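Local coordinates for YusO protein (Bacillus subtilis, PDB 1S3J) that represses the multidrug resistance operon mdtRP by binding directly to its promoter region as a homodimer of the MarR family, at the interface of chains A and B. Sequence-based numbering; all coordinates share one arbitrary frame. Chains: chain A/B, YusO protein.

The interface of chains A and B. Residues chain A 135, 138-139, 141-142; chain B 14, 18, 119, 122.
A:Ala141 sets its methyl CB over one face of the B:Phe122 ring, a CH-pi contact in the dimer interface of this MarR-family repressor. The methyl lies 3.5 Å above the ring plane. It is displaced toward the rim, on the side of the ring atom CG. The next residue, A:Ala142, sets its methyl against the ring of B:Tyr119. A:Ala142 CB lies 3.6 Å from the ring carbon B:Tyr119 CE2, with CD2 farther off.

B:Leu18 fills the middle of the patch. Its two methyls divide the work. B:Leu18 CD1 packs on A:Leu138 CB at 3.8 Å. B:Leu18 CD2 rests on the backbone of the same residue, 3.6 Å from the carbonyl oxygen A:Leu138 O. CD2 also reaches A:Ala139 CA. The isobutyl group thus lies against the helix backbone as well as side chains.

At the far end, A:Thr135 and B:Ser14 touch through carbon, A:Thr135 CB to B:Ser14 CB at 3.6 Å. Their hydroxyls are linked by water 1. The water lies 3.0 Å from A:Thr135 OG1 and 2.7 Å from B:Ser14 OG. A:Thr135 OG1 reaches it from between the backbone N and the carbonyl carbon (chi1 49°). Within this patch no N or O of one chain lies within bonding reach of the other, so the polar link runs through the water.

The A residues all sit on helix 125-143. B:Ser14 and B:Leu18 lie one turn apart on the long helix 4-33. B:Tyr119 is near the C-terminal end of helix 99-120, and B:Phe122 is in the loop after it. Two-fold symmetry repeats every contact with the chains exchanged.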
ATOM      1  N   THR A 135       5.427 -15.865   3.649  1.00 24.55           N
ATOM      2  CA  THR A 135       4.891 -14.609   4.154  1.00 25.50           C
ATOM      3  C   THR A 135       5.228 -14.402   5.640  1.00 25.86           C
ATOM      4  O   THR A 135       5.555 -13.275   6.036  1.00 25.61           O
ATOM      5  CB  THR A 135       3.395 -14.496   3.975  1.00 25.59           C
ATOM      6  OG1 THR A 135       2.764 -15.685   4.450  1.00 25.75           O
ATOM      7  CG2 THR A 135       3.014 -14.362   2.493  1.00 26.88           C
ATOM      8  N   LEU A 138       8.948 -13.503   5.729  1.00 28.70           N
ATOM      9  CA  LEU A 138       9.142 -12.120   5.299  1.00 29.59           C
ATOM     10  C   LEU A 138       8.658 -11.147   6.372  1.00 30.32           C
ATOM     11  O   LEU A 138       9.285 -10.128   6.609  1.00 29.62           O
ATOM     12  CB  LEU A 138       8.384 -11.841   3.994  1.00 29.75           C
ATOM     13  CG  LEU A 138       8.853 -12.519   2.719  1.00 28.78           C
ATOM     14  CD1 LEU A 138       7.842 -12.270   1.570  1.00 31.51           C
ATOM     15  CD2 LEU A 138      10.184 -11.985   2.358  1.00 31.48           C
ATOM     16  N   ALA A 139       7.527 -11.456   7.000  1.00 31.64           N
ATOM     17  CA  ALA A 139       6.927 -10.559   7.981  1.00 32.69           C
ATOM     18  C   ALA A 139       7.796 -10.485   9.260  1.00 34.53           C
ATOM     19  O   ALA A 139       7.945  -9.405   9.846  1.00 35.25           O
ATOM     20  CB  ALA A 139       5.543 -10.998   8.313  1.00 32.51           C
ATOM     21  N   ALA A 141      11.195 -11.105   9.369  1.00 38.20           N
ATOM     22  CA  ALA A 141      12.426 -10.397   9.030  1.00 39.62           C
ATOM     23  C   ALA A 141      12.209  -8.880   8.939  1.00 41.23           C
ATOM     24  O   ALA A 141      13.089  -8.115   9.319  1.00 41.50           O
ATOM     25  CB  ALA A 141      12.987 -10.903   7.746  1.00 39.33           C
ATOM     26  N   ALA A 142      11.023  -8.471   8.480  1.00 42.67           N
ATOM     27  CA  ALA A 142      10.658  -7.060   8.365  1.00 44.37           C
ATOM     28  C   ALA A 142      10.384  -6.416   9.717  1.00 45.86           C
ATOM     29  O   ALA A 142      10.719  -5.269   9.899  1.00 45.11           O
ATOM     30  CB  ALA A 142       9.447  -6.881   7.440  1.00 43.81           C
TER
ATOM     31  N   SER B  14       0.128 -11.989   7.909  1.00 35.06           N
ATOM     32  CA  SER B  14       1.494 -11.714   7.465  1.00 34.06           C
ATOM     33  C   SER B  14       1.500 -10.662   6.338  1.00 33.81           C
ATOM     34  O   SER B  14       2.322  -9.744   6.354  1.00 33.24           O
ATOM     35  CB  SER B  14       2.195 -12.998   7.025  1.00 33.53           C
ATOM     36  OG  SER B  14       2.124 -13.988   8.035  1.00 32.46           O
ATOM     37  N   LEU B  18       3.145  -6.936   6.376  1.00 34.24           N
ATOM     38  CA  LEU B  18       4.137  -6.618   5.370  1.00 34.28           C
ATOM     39  C   LEU B  18       3.737  -5.316   4.654  1.00 35.46           C
ATOM     40  O   LEU B  18       4.511  -4.381   4.607  1.00 35.28           O
ATOM     41  CB  LEU B  18       4.313  -7.759   4.373  1.00 33.61           C
ATOM     42  CG  LEU B  18       5.229  -8.933   4.791  1.00 31.63           C
ATOM     43  CD1 LEU B  18       5.047 -10.104   3.855  1.00 28.96           C
ATOM     44  CD2 LEU B  18       6.668  -8.524   4.797  1.00 30.45           C
ATOM     45  N   TYR B 119      13.293  -6.739   0.784  1.00 44.36           N
ATOM     46  CA  TYR B 119      12.329  -7.648   1.397  1.00 44.52           C
ATOM     47  C   TYR B 119      12.527  -9.079   0.908  1.00 44.02           C
ATOM     48  O   TYR B 119      12.303 -10.017   1.657  1.00 45.41           O
ATOM     49  CB  TYR B 119      10.885  -7.186   1.164  1.00 44.90           C
ATOM     50  CG  TYR B 119      10.462  -6.098   2.105  1.00 45.44           C
ATOM     51  CD1 TYR B 119      10.684  -4.776   1.796  1.00 45.79           C
ATOM     52  CD2 TYR B 119       9.856  -6.399   3.323  1.00 47.21           C
ATOM     53  CE1 TYR B 119      10.318  -3.769   2.661  1.00 48.83           C
ATOM     54  CE2 TYR B 119       9.471  -5.401   4.199  1.00 47.09           C
ATOM     55  CZ  TYR B 119       9.708  -4.090   3.873  1.00 49.49           C
ATOM     56  OH  TYR B 119       9.321  -3.082   4.737  1.00 52.16           O
ATOM     57  N   PHE B 122      15.719 -11.574   2.084  1.00 35.32           N
ATOM     58  CA  PHE B 122      15.482 -12.416   3.242  1.00 34.77           C
ATOM     59  C   PHE B 122      15.137 -13.865   2.875  1.00 33.12           C
ATOM     60  O   PHE B 122      15.104 -14.716   3.749  1.00 33.08           O
ATOM     61  CB  PHE B 122      14.334 -11.872   4.074  1.00 35.69           C
ATOM     62  CG  PHE B 122      14.545 -10.463   4.583  1.00 40.20           C
ATOM     63  CD1 PHE B 122      15.714 -10.114   5.248  1.00 43.77           C
ATOM     64  CD2 PHE B 122      13.564  -9.497   4.419  1.00 43.73           C
ATOM     65  CE1 PHE B 122      15.913  -8.840   5.723  1.00 43.84           C
ATOM     66  CE2 PHE B 122      13.763  -8.207   4.903  1.00 45.95           C
ATOM     67  CZ  PHE B 122      14.951  -7.887   5.556  1.00 44.57           C
TER
HETATM   68  O   HOH W   1       1.724 -16.532   7.174  1.00 29.52           O